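PDB 5IE2: oxalate--CoA ligase from Arabidopsis thaliana, which is a member of the ANL family of AMP-binding ligases, built from a large N-terminal and a small C-terminal domain, with adenosine-5'-triphosphate bound. Local coordinates for residues Met1-Leu9 / Gln184-Lys195; Thr464-Ala472 / Lys482-Thr490. All coordinates share one frame; numbering follows the deposited sequence.

Contact 1 of 2, residues Met1-Leu9 / Gln184-Lys195; sequences MDSDTLSGL and QLNLASSVKNIK
Q184 meets the first turn of helix 6-16 with both ends of its amide, a compact case of one side chain serving several polar groups. Its OE1 takes S7 N in the carbonyl plane on a lone pair, at 3.1 Å and nearly straight (166°), while L6 N makes a strongly bent, weak second bond to that oxygen. The amide's other end is used too: NE2 donates to S7 OG over 3.0 Å, with the hydroxyl almost in the amide plane. A bend at chi2 (-89°) turns the Q184 amide toward this turn. T5 adds the N-cap, its OG1 accepting from G8 N at 2.9 Å, and S3 OG receives T5 N in an ST turn. Near the chain start, K195 NZ forms a salt bridge with D2 OD2 (3.2 Å) and is also hydrogen-bonded to G227 O; K192 NZ reaches S3 O only weakly. Between these polar ends L6 fits as a knob among Q184, L187, A188 and V191, and L9 CD2 presses on V191 CG1 at a tight 3.4 Å. Helix 67-78 adds L74 against L6 and I77 against S7, Q184 and L187, while V191 also packs on L223 and S224 of helix 215-227.

Contact 2 of 2, residues Thr464-Ala472 / Lys482-Thr490; sequences TVTEEDIKA and KVPKRVFIT
The carboxylate of E467 is met by the backbone of V487: OE1 offers its anti lone pair to V487 N, 2.8 Å away along a nearly straight bond (171°). Within 482-490, F488 CZ lies over one face of the R486 guanidinium, 3.7 Å above the plane and offset toward the rim, and a water accepts from R486 NE and donates weakly to E467 OE1. With CG anti to the backbone N (chi1 175°) and an extended chain, E467 lays its CG against V487 CB at 3.6 Å. V487 turns its two methyls to the helix, CG2 resting on I470 CG2 at 3.7 Å and equally on K471 CG. K471 bends at chi3, and its NZ donates to K485 O at 2.9 Å from above the carbonyl plane. T466 and D469 form a capping box at the start of helix 467-477. This helix and strand 487-489 complete a beta-alpha-beta unit with strand 450-459, which 487-489 joins in parallel in the C-terminal domain. The chemistry is thus an apolar centre bordered by two charged side chains that grip main-chain atoms, E467 an amide and K471 a carbonyl. K485 NZ lies 3.8 Å from K471 NZ, an unfavourable pairing that solvent would be expected to soften.

How the contacts relate
The two contacts share no helix or strand, and their centres lie about 47 Å apart on opposite sides of the chain's centre. The centre of contact 1 lies nearer that of the chain, about 17 Å against about 31 Å for contact 2, and it buries more surface, though both are only partly buried. It joins the chain's beginning to a helix 175 residues later, whereas contact 2 joins neighbouring members of one beta-alpha-beta unit. Both illustrate a side-chain oxygen accepting a main-chain N-H: in contact 1 it belongs to a buried neutral amide, in contact 2 to a partly exposed carboxylate also touched weakly by water. Only contact 1 has a salt bridge between its segments.

Contact 1 of 2, residues Met1-Leu9 / Gln184-Lys195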
ATOM      1  N   MET A   1      14.830  19.162  10.893  1.00 48.81           N
ATOM      2  CA  MET A   1      14.632  17.716  11.082  1.00 50.41           C
ATOM      3  C   MET A   1      14.580  16.878   9.772  1.00 39.98           C
ATOM      4  O   MET A   1      15.010  15.727   9.743  1.00 38.14           O
ATOM      5  CB  MET A   1      13.354  17.442  11.880  1.00 51.38           C
ATOM      6  CG  MET A   1      13.299  15.981  12.362  1.00 50.83           C
ATOM      7  SD  MET A   1      11.905  15.552  13.411  1.00105.04           S
ATOM      8  CE  MET A   1      10.599  15.125  12.230  1.00 44.87           C
ATOM      9  N   ASP A   2      14.029  17.438   8.701  1.00 40.32           N
ATOM     10  CA  ASP A   2      13.976  16.708   7.420  1.00 39.86           C
ATOM     11  C   ASP A   2      15.363  16.322   6.865  1.00 33.42           C
ATOM     12  O   ASP A   2      16.384  16.876   7.268  1.00 32.65           O
ATOM     13  CB  ASP A   2      13.206  17.527   6.400  1.00 44.90           C
ATOM     14  CG  ASP A   2      11.707  17.501   6.662  1.00 48.62           C
ATOM     15  OD1 ASP A   2      11.015  18.386   6.116  1.00 50.52           O
ATOM     16  OD2 ASP A   2      11.240  16.606   7.419  1.00 49.33           O
ATOM     17  N   SER A   3      15.383  15.378   5.927  1.00 27.91           N
ATOM     18  CA  SER A   3      16.638  14.863   5.366  1.00 22.99           C
ATOM     19  C   SER A   3      16.268  14.250   4.008  1.00 20.20           C
ATOM     20  O   SER A   3      15.072  13.889   3.767  1.00 21.27           O
ATOM     21  CB  SER A   3      17.270  13.804   6.296  1.00 26.73           C
ATOM     22  OG  SER A   3      18.378  13.099   5.703  1.00 27.49           O
ATOM     23  N   ASP A   4      17.266  14.041   3.167  1.00 18.01           N
ATOM     24  CA  ASP A   4      17.001  13.425   1.850  1.00 17.43           C
ATOM     25  C   ASP A   4      17.377  11.932   1.855  1.00 17.44           C
ATOM     26  O   ASP A   4      17.522  11.275   0.797  1.00 15.91           O
ATOM     27  CB  ASP A   4      17.736  14.210   0.759  1.00 15.19           C
ATOM     28  CG  ASP A   4      19.240  14.376   1.038  1.00 18.31           C
ATOM     29  OD1 ASP A   4      19.729  14.141   2.175  1.00 19.80           O
ATOM     30  OD2 ASP A   4      19.938  14.827   0.081  1.00 17.98           O
ATOM     31  N   THR A   5      17.621  11.378   3.068  1.00 16.09           N
ATOM     32  CA  THR A   5      17.674   9.903   3.198  1.00 13.04           C
ATOM     33  C   THR A   5      16.724   9.478   4.324  1.00 14.24           C
ATOM     34  O   THR A   5      16.541  10.203   5.305  1.00 14.66           O
ATOM     35  CB  THR A   5      19.098   9.356   3.482  1.00 19.22           C
ATOM     36  OG1 THR A   5      19.491   9.677   4.805  1.00 18.74           O
ATOM     37  CG2 THR A   5      20.174   9.911   2.507  1.00 14.37           C
ATOM     38  N   LEU A   6      16.159   8.291   4.195  1.00 13.55           N
ATOM     39  CA  LEU A   6      15.276   7.841   5.262  1.00 14.70           C
ATOM     40  C   LEU A   6      16.081   7.584   6.526  1.00 14.17           C
ATOM     41  O   LEU A   6      15.654   7.951   7.628  1.00 14.68           O
ATOM     42  CB  LEU A   6      14.554   6.557   4.830  1.00 17.41           C
ATOM     43  CG  LEU A   6      13.692   5.969   5.943  1.00 19.35           C
ATOM     44  CD1 LEU A   6      12.596   6.943   6.329  1.00 18.92           C
ATOM     45  CD2 LEU A   6      13.188   4.633   5.445  1.00 22.26           C
ATOM     46  N   SER A   7      17.249   6.960   6.379  1.00 15.10           N
ATOM     47  CA  SER A   7      18.049   6.701   7.587  1.00 19.51           C
ATOM     48  C   SER A   7      18.412   8.010   8.304  1.00 19.29           C
ATOM     49  O   SER A   7      18.348   8.110   9.552  1.00 16.96           O
ATOM     50  CB  SER A   7      19.301   5.911   7.221  1.00 20.76           C
ATOM     51  OG  SER A   7      18.913   4.623   6.725  1.00 18.27           O
ATOM     52  N   GLY A   8      18.782   9.034   7.534  1.00 17.86           N
ATOM     53  CA  GLY A   8      19.065  10.346   8.142  1.00 18.01           C
ATOM     54  C   GLY A   8      17.902  11.031   8.845  1.00 18.63           C
ATOM     55  O   GLY A   8      18.005  11.622   9.954  1.00 19.06           O
ATOM     56  N   LEU A   9      16.745  10.936   8.216  1.00 15.93           N
ATOM     57  CA  LEU A   9      15.560  11.450   8.827  1.00 16.97           C
ATOM     58  C   LEU A   9      15.287  10.764  10.175  1.00 17.21           C
ATOM     59  O   LEU A   9      14.977  11.402  11.189  1.00 17.79           O
ATOM     60  CB  LEU A   9      14.352  11.212   7.904  1.00 19.88           C
ATOM     61  CG  LEU A   9      13.062  11.654   8.597  1.00 25.21           C
ATOM     62  CD1 LEU A   9      13.038  13.165   8.888  1.00 29.50           C
ATOM     63  CD2 LEU A   9      11.839  11.236   7.827  1.00 29.03           C
ATOM     64  N   GLN A 184      17.064   5.465  -1.117  1.00 14.72           N
ATOM     65  CA  GLN A 184      16.943   6.222   0.129  1.00 13.88           C
ATOM     66  C   GLN A 184      16.195   7.504  -0.144  1.00 13.73           C
ATOM     67  O   GLN A 184      15.342   7.956   0.638  1.00 14.10           O
ATOM     68  CB  GLN A 184      18.343   6.557   0.704  1.00 14.05           C
ATOM     69  CG  GLN A 184      18.982   5.399   1.474  1.00 15.69           C
ATOM     70  CD  GLN A 184      18.604   5.396   2.964  1.00 16.02           C
ATOM     71  OE1 GLN A 184      17.771   6.155   3.412  1.00 15.91           O
ATOM     72  NE2 GLN A 184      19.257   4.531   3.730  1.00 17.36           N
ATOM     73  N   LEU A 185      16.544   8.106  -1.274  1.00 13.57           N
ATOM     74  CA  LEU A 185      15.914   9.371  -1.634  1.00 14.80           C
ATOM     75  C   LEU A 185      14.437   9.183  -1.940  1.00 14.22           C
ATOM     76  O   LEU A 185      13.594   9.986  -1.496  1.00 12.99           O
ATOM     77  CB  LEU A 185      16.658  10.008  -2.815  1.00 14.13           C
ATOM     78  CG  LEU A 185      16.025  11.274  -3.462  1.00 15.76           C
ATOM     79  CD1 LEU A 185      15.863  12.410  -2.458  1.00 15.30           C
ATOM     80  CD2 LEU A 185      16.870  11.746  -4.714  1.00 16.24           C
ATOM     81  N   ASN A 186      14.098   8.141  -2.715  1.00 14.04           N
ATOM     82  CA  ASN A 186      12.694   7.843  -2.967  1.00 13.25           C
ATOM     83  C   ASN A 186      11.910   7.770  -1.622  1.00 16.60           C
ATOM     84  O   ASN A 186      10.823   8.395  -1.445  1.00 15.68           O
ATOM     85  CB  ASN A 186      12.544   6.499  -3.703  1.00 13.39           C
ATOM     86  CG  ASN A 186      12.951   6.524  -5.187  1.00 15.32           C
ATOM     87  OD1 ASN A 186      13.363   5.488  -5.710  1.00 14.31           O
ATOM     88  ND2 ASN A 186      12.846   7.678  -5.875  1.00 15.62           N
ATOM     89  N   LEU A 187      12.448   6.994  -0.681  1.00 15.23           N
ATOM     90  CA  LEU A 187      11.757   6.763   0.603  1.00 13.14           C
ATOM     91  C   LEU A 187      11.619   8.060   1.409  1.00 14.49           C
ATOM     92  O   LEU A 187      10.552   8.361   1.942  1.00 13.75           O
ATOM     93  CB  LEU A 187      12.510   5.718   1.446  1.00 14.07           C
ATOM     94  CG  LEU A 187      12.559   4.290   0.832  1.00 17.22           C
ATOM     95  CD1 LEU A 187      13.353   3.386   1.788  1.00 19.48           C
ATOM     96  CD2 LEU A 187      11.210   3.681   0.704  1.00 17.27           C
ATOM     97  N   ALA A 188      12.725   8.800   1.536  1.00 13.64           N
ATOM     98  CA  ALA A 188      12.696  10.075   2.260  1.00 14.85           C
ATOM     99  C   ALA A 188      11.692  11.059   1.663  1.00 14.20           C
ATOM    100  O   ALA A 188      10.927  11.697   2.366  1.00 13.93           O
ATOM    101  CB  ALA A 188      14.093  10.706   2.265  1.00 14.83           C
ATOM    102  N   SER A 189      11.659  11.158   0.334  1.00 14.53           N
ATOM    103  CA  SER A 189      10.699  12.008  -0.337  1.00 17.03           C
ATOM    104  C   SER A 189       9.271  11.610  -0.016  1.00 15.75           C
ATOM    105  O   SER A 189       8.451  12.473   0.293  1.00 14.31           O
ATOM    106  CB  SER A 189      10.924  11.956  -1.881  1.00 14.49           C
ATOM    107  OG  SER A 189      12.246  12.418  -2.151  1.00 16.61           O
ATOM    108  N   SER A 190       8.945  10.303  -0.129  1.00 14.42           N
ATOM    109  CA  SER A 190       7.547   9.954   0.143  1.00 12.21           C
ATOM    110  C   SER A 190       7.151  10.136   1.606  1.00 15.71           C
ATOM    111  O   SER A 190       6.028  10.572   1.896  1.00 15.79           O
ATOM    112  CB  SER A 190       7.255   8.509  -0.246  1.00 14.74           C
ATOM    113  OG  SER A 190       7.145   8.489  -1.660  1.00 20.75           O
ATOM    114  N   VAL A 191       8.073   9.829   2.509  1.00 14.28           N
ATOM    115  CA  VAL A 191       7.811  10.050   3.931  1.00 14.52           C
ATOM    116  C   VAL A 191       7.539  11.555   4.202  1.00 13.66           C
ATOM    117  O   VAL A 191       6.560  11.911   4.879  1.00 15.38           O
ATOM    118  CB  VAL A 191       8.987   9.496   4.785  1.00 14.05           C
ATOM    119  CG1 VAL A 191       9.011  10.142   6.201  1.00 16.66           C
ATOM    120  CG2 VAL A 191       8.877   7.934   4.865  1.00 12.70           C
ATOM    121  N   LYS A 192       8.371  12.441   3.656  1.00 13.87           N
ATOM    122  CA  LYS A 192       8.077  13.870   3.783  1.00 15.56           C
ATOM    123  C   LYS A 192       6.730  14.276   3.188  1.00 15.17           C
ATOM    124  O   LYS A 192       6.015  15.095   3.781  1.00 13.33           O
ATOM    125  CB  LYS A 192       9.202  14.707   3.121  1.00 17.66           C
ATOM    126  CG  LYS A 192      10.414  14.661   4.038  1.00 22.19           C
ATOM    127  CD  LYS A 192      11.610  15.465   3.481  1.00 25.17           C
ATOM    128  CE  LYS A 192      12.147  14.852   2.155  1.00 36.85           C
ATOM    129  NZ  LYS A 192      13.286  15.649   1.593  1.00 36.28           N
ATOM    130  N   ASN A 193       6.391  13.732   2.018  1.00 14.09           N
ATOM    131  CA  ASN A 193       5.091  14.051   1.400  1.00 16.01           C
ATOM    132  C   ASN A 193       3.859  13.627   2.253  1.00 13.38           C
ATOM    133  O   ASN A 193       2.909  14.393   2.428  1.00 13.12           O
ATOM    134  CB  ASN A 193       4.981  13.355   0.040  1.00 15.45           C
ATOM    135  CG  ASN A 193       5.964  13.905  -0.981  1.00 17.96           C
ATOM    136  OD1 ASN A 193       6.465  15.057  -0.881  1.00 16.39           O
ATOM    137  ND2 ASN A 193       6.211  13.102  -1.990  1.00 15.23           N
ATOM    138  N   ILE A 194       3.931  12.401   2.742  1.00 12.14           N
ATOM    139  CA  ILE A 194       2.848  11.820   3.538  1.00 14.62           C
ATOM    140  C   ILE A 194       2.741  12.574   4.866  1.00 17.00           C
ATOM    141  O   ILE A 194       1.663  13.027   5.245  1.00 15.15           O
ATOM    142  CB  ILE A 194       3.091  10.290   3.766  1.00 14.99           C
ATOM    143  CG1 ILE A 194       3.074   9.571   2.401  1.00 11.93           C
ATOM    144  CG2 ILE A 194       2.040   9.701   4.783  1.00 14.79           C
ATOM    145  CD1 ILE A 194       3.659   8.115   2.436  1.00 16.44           C
ATOM    146  N   LYS A 195       3.875  12.820   5.516  1.00 14.69           N
ATOM    147  CA  LYS A 195       3.820  13.598   6.749  1.00 18.11           C
ATOM    148  C   LYS A 195       3.251  14.995   6.517  1.00 20.69           C
ATOM    149  O   LYS A 195       2.498  15.523   7.349  1.00 19.73           O
ATOM    150  CB  LYS A 195       5.241  13.820   7.310  1.00 20.91           C
ATOM    151  CG  LYS A 195       5.848  12.662   7.941  1.00 24.65           C
ATOM    152  CD  LYS A 195       7.085  13.172   8.767  1.00 35.23           C
ATOM    153  CE  LYS A 195       8.005  14.023   7.942  1.00 37.00           C
ATOM    154  NZ  LYS A 195       9.117  14.568   8.721  1.00 37.73           N
TER

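Contact 2 of 2, residues Thr464-Ala472 / Lys482-Thr490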
ATOM      1  N   THR A 464     -31.627 -12.135  -0.431  1.00 54.55           N
ATOM      2  CA  THR A 464     -31.497 -12.783  -1.723  1.00 55.75           C
ATOM      3  C   THR A 464     -31.568 -11.724  -2.844  1.00 53.54           C
ATOM      4  O   THR A 464     -32.426 -10.835  -2.848  1.00 52.48           O
ATOM      5  CB  THR A 464     -32.567 -13.872  -1.931  1.00 58.43           C
ATOM      6  OG1 THR A 464     -33.858 -13.259  -2.000  1.00 62.10           O
ATOM      7  CG2 THR A 464     -32.560 -14.876  -0.776  1.00 56.86           C
ATOM      8  N   VAL A 465     -30.643 -11.851  -3.786  1.00 52.32           N
ATOM      9  CA  VAL A 465     -30.441 -10.874  -4.851  1.00 49.18           C
ATOM     10  C   VAL A 465     -30.523 -11.572  -6.180  1.00 46.41           C
ATOM     11  O   VAL A 465     -29.923 -12.630  -6.344  1.00 46.45           O
ATOM     12  CB  VAL A 465     -29.057 -10.193  -4.726  1.00 48.14           C
ATOM     13  CG1 VAL A 465     -28.726  -9.433  -5.976  1.00 50.07           C
ATOM     14  CG2 VAL A 465     -29.000  -9.301  -3.505  1.00 46.42           C
ATOM     15  N   THR A 466     -31.274 -11.013  -7.131  1.00 43.17           N
ATOM     16  CA  THR A 466     -31.304 -11.585  -8.467  1.00 41.57           C
ATOM     17  C   THR A 466     -30.553 -10.689  -9.448  1.00 41.90           C
ATOM     18  O   THR A 466     -30.365  -9.495  -9.194  1.00 41.75           O
ATOM     19  CB  THR A 466     -32.725 -11.773  -8.978  1.00 42.34           C
ATOM     20  OG1 THR A 466     -33.347 -10.495  -9.127  1.00 41.32           O
ATOM     21  CG2 THR A 466     -33.553 -12.630  -7.996  1.00 42.30           C
ATOM     22  N   GLU A 467     -30.116 -11.288 -10.547  1.00 40.86           N
ATOM     23  CA  GLU A 467     -29.531 -10.562 -11.653  1.00 41.76           C
ATOM     24  C   GLU A 467     -30.456  -9.442 -12.101  1.00 44.43           C
ATOM     25  O   GLU A 467     -30.011  -8.326 -12.398  1.00 43.52           O
ATOM     26  CB  GLU A 467     -29.252 -11.508 -12.808  1.00 42.00           C
ATOM     27  CG  GLU A 467     -28.747 -10.833 -14.048  1.00 45.14           C
ATOM     28  CD  GLU A 467     -28.353 -11.812 -15.119  1.00 49.17           C
ATOM     29  OE1 GLU A 467     -27.169 -11.843 -15.509  1.00 48.63           O
ATOM     30  OE2 GLU A 467     -29.236 -12.565 -15.578  1.00 53.24           O
ATOM     31  N   GLU A 468     -31.751  -9.737 -12.155  1.00 45.38           N
ATOM     32  CA  GLU A 468     -32.706  -8.770 -12.652  1.00 47.09           C
ATOM     33  C   GLU A 468     -32.903  -7.596 -11.709  1.00 42.53           C
ATOM     34  O   GLU A 468     -33.025  -6.478 -12.187  1.00 40.87           O
ATOM     35  CB  GLU A 468     -34.050  -9.445 -12.936  1.00 54.49           C
ATOM     36  CG  GLU A 468     -33.973 -10.305 -14.186  1.00 61.39           C
ATOM     37  CD  GLU A 468     -33.492  -9.521 -15.409  1.00 67.30           C
ATOM     38  OE1 GLU A 468     -33.994  -8.383 -15.650  1.00 69.73           O
ATOM     39  OE2 GLU A 468     -32.573 -10.036 -16.109  1.00 68.46           O
ATOM     40  N   ASP A 469     -32.871  -7.838 -10.398  1.00 39.66           N
ATOM     41  CA  ASP A 469     -32.910  -6.773  -9.411  1.00 42.79           C
ATOM     42  C   ASP A 469     -31.709  -5.837  -9.614  1.00 37.08           C
ATOM     43  O   ASP A 469     -31.873  -4.621  -9.663  1.00 38.21           O
ATOM     44  CB  ASP A 469     -32.851  -7.302  -7.973  1.00 49.10           C
ATOM     45  CG  ASP A 469     -34.111  -8.041  -7.555  1.00 56.97           C
ATOM     46  OD1 ASP A 469     -35.229  -7.625  -7.946  1.00 61.60           O
ATOM     47  OD2 ASP A 469     -33.970  -9.027  -6.787  1.00 61.09           O
ATOM     48  N   ILE A 470     -30.527  -6.429  -9.736  1.00 31.68           N
ATOM     49  CA  ILE A 470     -29.279  -5.638  -9.867  1.00 32.90           C
ATOM     50  C   ILE A 470     -29.310  -4.816 -11.131  1.00 31.70           C
ATOM     51  O   ILE A 470     -28.991  -3.626 -11.137  1.00 32.95           O
ATOM     52  CB  ILE A 470     -28.034  -6.530  -9.894  1.00 35.18           C
ATOM     53  CG1 ILE A 470     -27.866  -7.258  -8.559  1.00 37.60           C
ATOM     54  CG2 ILE A 470     -26.766  -5.673 -10.164  1.00 33.30           C
ATOM     55  CD1 ILE A 470     -27.718  -6.320  -7.353  1.00 38.93           C
ATOM     56  N   LYS A 471     -29.699  -5.457 -12.218  1.00 30.37           N
ATOM     57  CA  LYS A 471     -29.765  -4.764 -13.472  1.00 33.82           C
ATOM     58  C   LYS A 471     -30.782  -3.625 -13.416  1.00 34.81           C
ATOM     59  O   LYS A 471     -30.488  -2.539 -13.883  1.00 33.77           O
ATOM     60  CB  LYS A 471     -30.081  -5.738 -14.613  1.00 35.22           C
ATOM     61  CG  LYS A 471     -28.871  -6.613 -14.982  1.00 34.89           C
ATOM     62  CD  LYS A 471     -29.185  -7.553 -16.158  1.00 39.90           C
ATOM     63  CE  LYS A 471     -29.116  -6.835 -17.484  1.00 42.32           C
ATOM     64  NZ  LYS A 471     -29.250  -7.765 -18.663  1.00 43.51           N
ATOM     65  N   ALA A 472     -31.970  -3.861 -12.860  1.00 34.00           N
ATOM     66  CA  ALA A 472     -32.983  -2.809 -12.780  1.00 35.05           C
ATOM     67  C   ALA A 472     -32.491  -1.591 -11.971  1.00 33.58           C
ATOM     68  O   ALA A 472     -32.686  -0.390 -12.355  1.00 35.93           O
ATOM     69  CB  ALA A 472     -34.287  -3.382 -12.156  1.00 36.42           C
ATOM     70  N   LYS A 482     -24.048   1.646 -19.969  1.00 27.23           N
ATOM     71  CA  LYS A 482     -23.115   1.295 -18.914  1.00 25.26           C
ATOM     72  C   LYS A 482     -23.583   0.127 -18.033  1.00 27.80           C
ATOM     73  O   LYS A 482     -22.833  -0.390 -17.203  1.00 27.58           O
ATOM     74  CB  LYS A 482     -22.850   2.499 -17.990  1.00 22.96           C
ATOM     75  CG  LYS A 482     -22.339   3.740 -18.708  1.00 24.29           C
ATOM     76  CD  LYS A 482     -22.093   4.867 -17.670  1.00 25.53           C
ATOM     77  CE  LYS A 482     -21.634   6.131 -18.373  1.00 27.91           C
ATOM     78  NZ  LYS A 482     -21.533   7.160 -17.320  1.00 28.16           N
ATOM     79  N   VAL A 483     -24.832  -0.277 -18.224  1.00 28.90           N
ATOM     80  CA  VAL A 483     -25.444  -1.282 -17.345  1.00 29.16           C
ATOM     81  C   VAL A 483     -24.880  -2.692 -17.607  1.00 28.45           C
ATOM     82  O   VAL A 483     -24.928  -3.130 -18.745  1.00 29.94           O
ATOM     83  CB  VAL A 483     -26.966  -1.300 -17.561  1.00 30.32           C
ATOM     84  CG1 VAL A 483     -27.650  -2.307 -16.593  1.00 30.18           C
ATOM     85  CG2 VAL A 483     -27.509   0.079 -17.330  1.00 31.74           C
ATOM     86  N   PRO A 484     -24.378  -3.390 -16.568  1.00 29.13           N
ATOM     87  CA  PRO A 484     -23.854  -4.755 -16.763  1.00 30.12           C
ATOM     88  C   PRO A 484     -24.911  -5.654 -17.458  1.00 35.34           C
ATOM     89  O   PRO A 484     -26.082  -5.700 -17.067  1.00 35.05           O
ATOM     90  CB  PRO A 484     -23.552  -5.244 -15.342  1.00 30.90           C
ATOM     91  CG  PRO A 484     -23.303  -3.954 -14.534  1.00 29.77           C
ATOM     92  CD  PRO A 484     -24.235  -2.921 -15.173  1.00 28.96           C
ATOM     93  N   LYS A 485     -24.497  -6.319 -18.517  1.00 36.46           N
ATOM     94  CA  LYS A 485     -25.422  -7.161 -19.274  1.00 38.48           C
ATOM     95  C   LYS A 485     -25.644  -8.495 -18.539  1.00 38.95           C
ATOM     96  O   LYS A 485     -26.705  -9.130 -18.678  1.00 37.97           O
ATOM     97  CB  LYS A 485     -24.885  -7.411 -20.691  1.00 41.64           C
ATOM     98  CG  LYS A 485     -25.942  -7.921 -21.692  1.00 48.93           C
ATOM     99  CD  LYS A 485     -27.022  -6.858 -21.884  1.00 55.13           C
ATOM    100  CE  LYS A 485     -28.284  -7.385 -22.554  1.00 59.54           C
ATOM    101  NZ  LYS A 485     -29.459  -6.523 -22.200  1.00 61.81           N
ATOM    102  N   ARG A 486     -24.649  -8.894 -17.748  1.00 38.34           N
ATOM    103  CA  ARG A 486     -24.761 -10.071 -16.910  1.00 42.46           C
ATOM    104  C   ARG A 486     -24.284  -9.758 -15.496  1.00 40.60           C
ATOM    105  O   ARG A 486     -23.307  -8.993 -15.313  1.00 37.37           O
ATOM    106  CB  ARG A 486     -23.953 -11.216 -17.522  1.00 48.10           C
ATOM    107  CG  ARG A 486     -24.647 -11.827 -18.753  1.00 53.92           C
ATOM    108  CD  ARG A 486     -23.811 -12.936 -19.366  1.00 59.88           C
ATOM    109  NE  ARG A 486     -24.214 -14.247 -18.846  1.00 65.79           N
ATOM    110  CZ  ARG A 486     -23.476 -15.352 -18.933  1.00 69.48           C
ATOM    111  NH1 ARG A 486     -22.268 -15.313 -19.504  1.00 69.90           N
ATOM    112  NH2 ARG A 486     -23.938 -16.493 -18.425  1.00 71.00           N
ATOM    113  N   VAL A 487     -25.001 -10.319 -14.516  1.00 39.81           N
ATOM    114  CA  VAL A 487     -24.684 -10.195 -13.084  1.00 39.74           C
ATOM    115  C   VAL A 487     -24.444 -11.586 -12.492  1.00 43.40           C
ATOM    116  O   VAL A 487     -25.373 -12.396 -12.447  1.00 43.85           O
ATOM    117  CB  VAL A 487     -25.840  -9.515 -12.298  1.00 29.76           C
ATOM    118  CG1 VAL A 487     -25.564  -9.480 -10.758  1.00 32.65           C
ATOM    119  CG2 VAL A 487     -26.171  -8.136 -12.876  1.00 30.12           C
ATOM    120  N   PHE A 488     -23.218 -11.867 -12.061  1.00 42.99           N
ATOM    121  CA  PHE A 488     -22.889 -13.141 -11.435  1.00 43.91           C
ATOM    122  C   PHE A 488     -23.004 -13.034  -9.932  1.00 43.03           C
ATOM    123  O   PHE A 488     -22.495 -12.100  -9.311  1.00 41.35           O
ATOM    124  CB  PHE A 488     -21.498 -13.586 -11.846  1.00 45.59           C
ATOM    125  CG  PHE A 488     -21.370 -13.815 -13.320  1.00 49.05           C
ATOM    126  CD1 PHE A 488     -21.760 -15.023 -13.884  1.00 51.46           C
ATOM    127  CD2 PHE A 488     -20.892 -12.807 -14.160  1.00 50.46           C
ATOM    128  CE1 PHE A 488     -21.663 -15.236 -15.258  1.00 52.04           C
ATOM    129  CE2 PHE A 488     -20.794 -13.014 -15.547  1.00 50.92           C
ATOM    130  CZ  PHE A 488     -21.179 -14.228 -16.089  1.00 51.82           C
ATOM    131  N   ILE A 489     -23.717 -13.968  -9.333  1.00 42.36           N
ATOM    132  CA  ILE A 489     -23.949 -13.853  -7.914  1.00 41.77           C
ATOM    133  C   ILE A 489     -23.121 -14.882  -7.218  1.00 42.65           C
ATOM    134  O   ILE A 489     -23.076 -16.058  -7.629  1.00 44.69           O
ATOM    135  CB  ILE A 489     -25.394 -13.970  -7.599  1.00 42.81           C
ATOM    136  CG1 ILE A 489     -26.064 -12.768  -8.257  1.00 42.87           C
ATOM    137  CG2 ILE A 489     -25.591 -14.008  -6.091  1.00 42.67           C
ATOM    138  CD1 ILE A 489     -27.478 -12.790  -8.223  1.00 45.26           C
ATOM    139  N   THR A 490     -22.383 -14.425  -6.213  1.00 40.07           N
ATOM    140  CA  THR A 490     -21.417 -15.302  -5.623  1.00 41.39           C
ATOM    141  C   THR A 490     -21.217 -15.046  -4.138  1.00 42.56           C
ATOM    142  O   THR A 490     -21.697 -14.057  -3.591  1.00 43.16           O
ATOM    143  CB  THR A 490     -20.112 -15.197  -6.396  1.00 43.22           C
ATOM    144  OG1 THR A 490     -19.159 -16.094  -5.818  1.00 45.19           O
ATOM    145  CG2 THR A 490     -19.571 -13.723  -6.421  1.00 45.18           C
TER
HETATM  146  O   HOH W   1     -25.889 -14.870 -16.090  1.00 50.40           O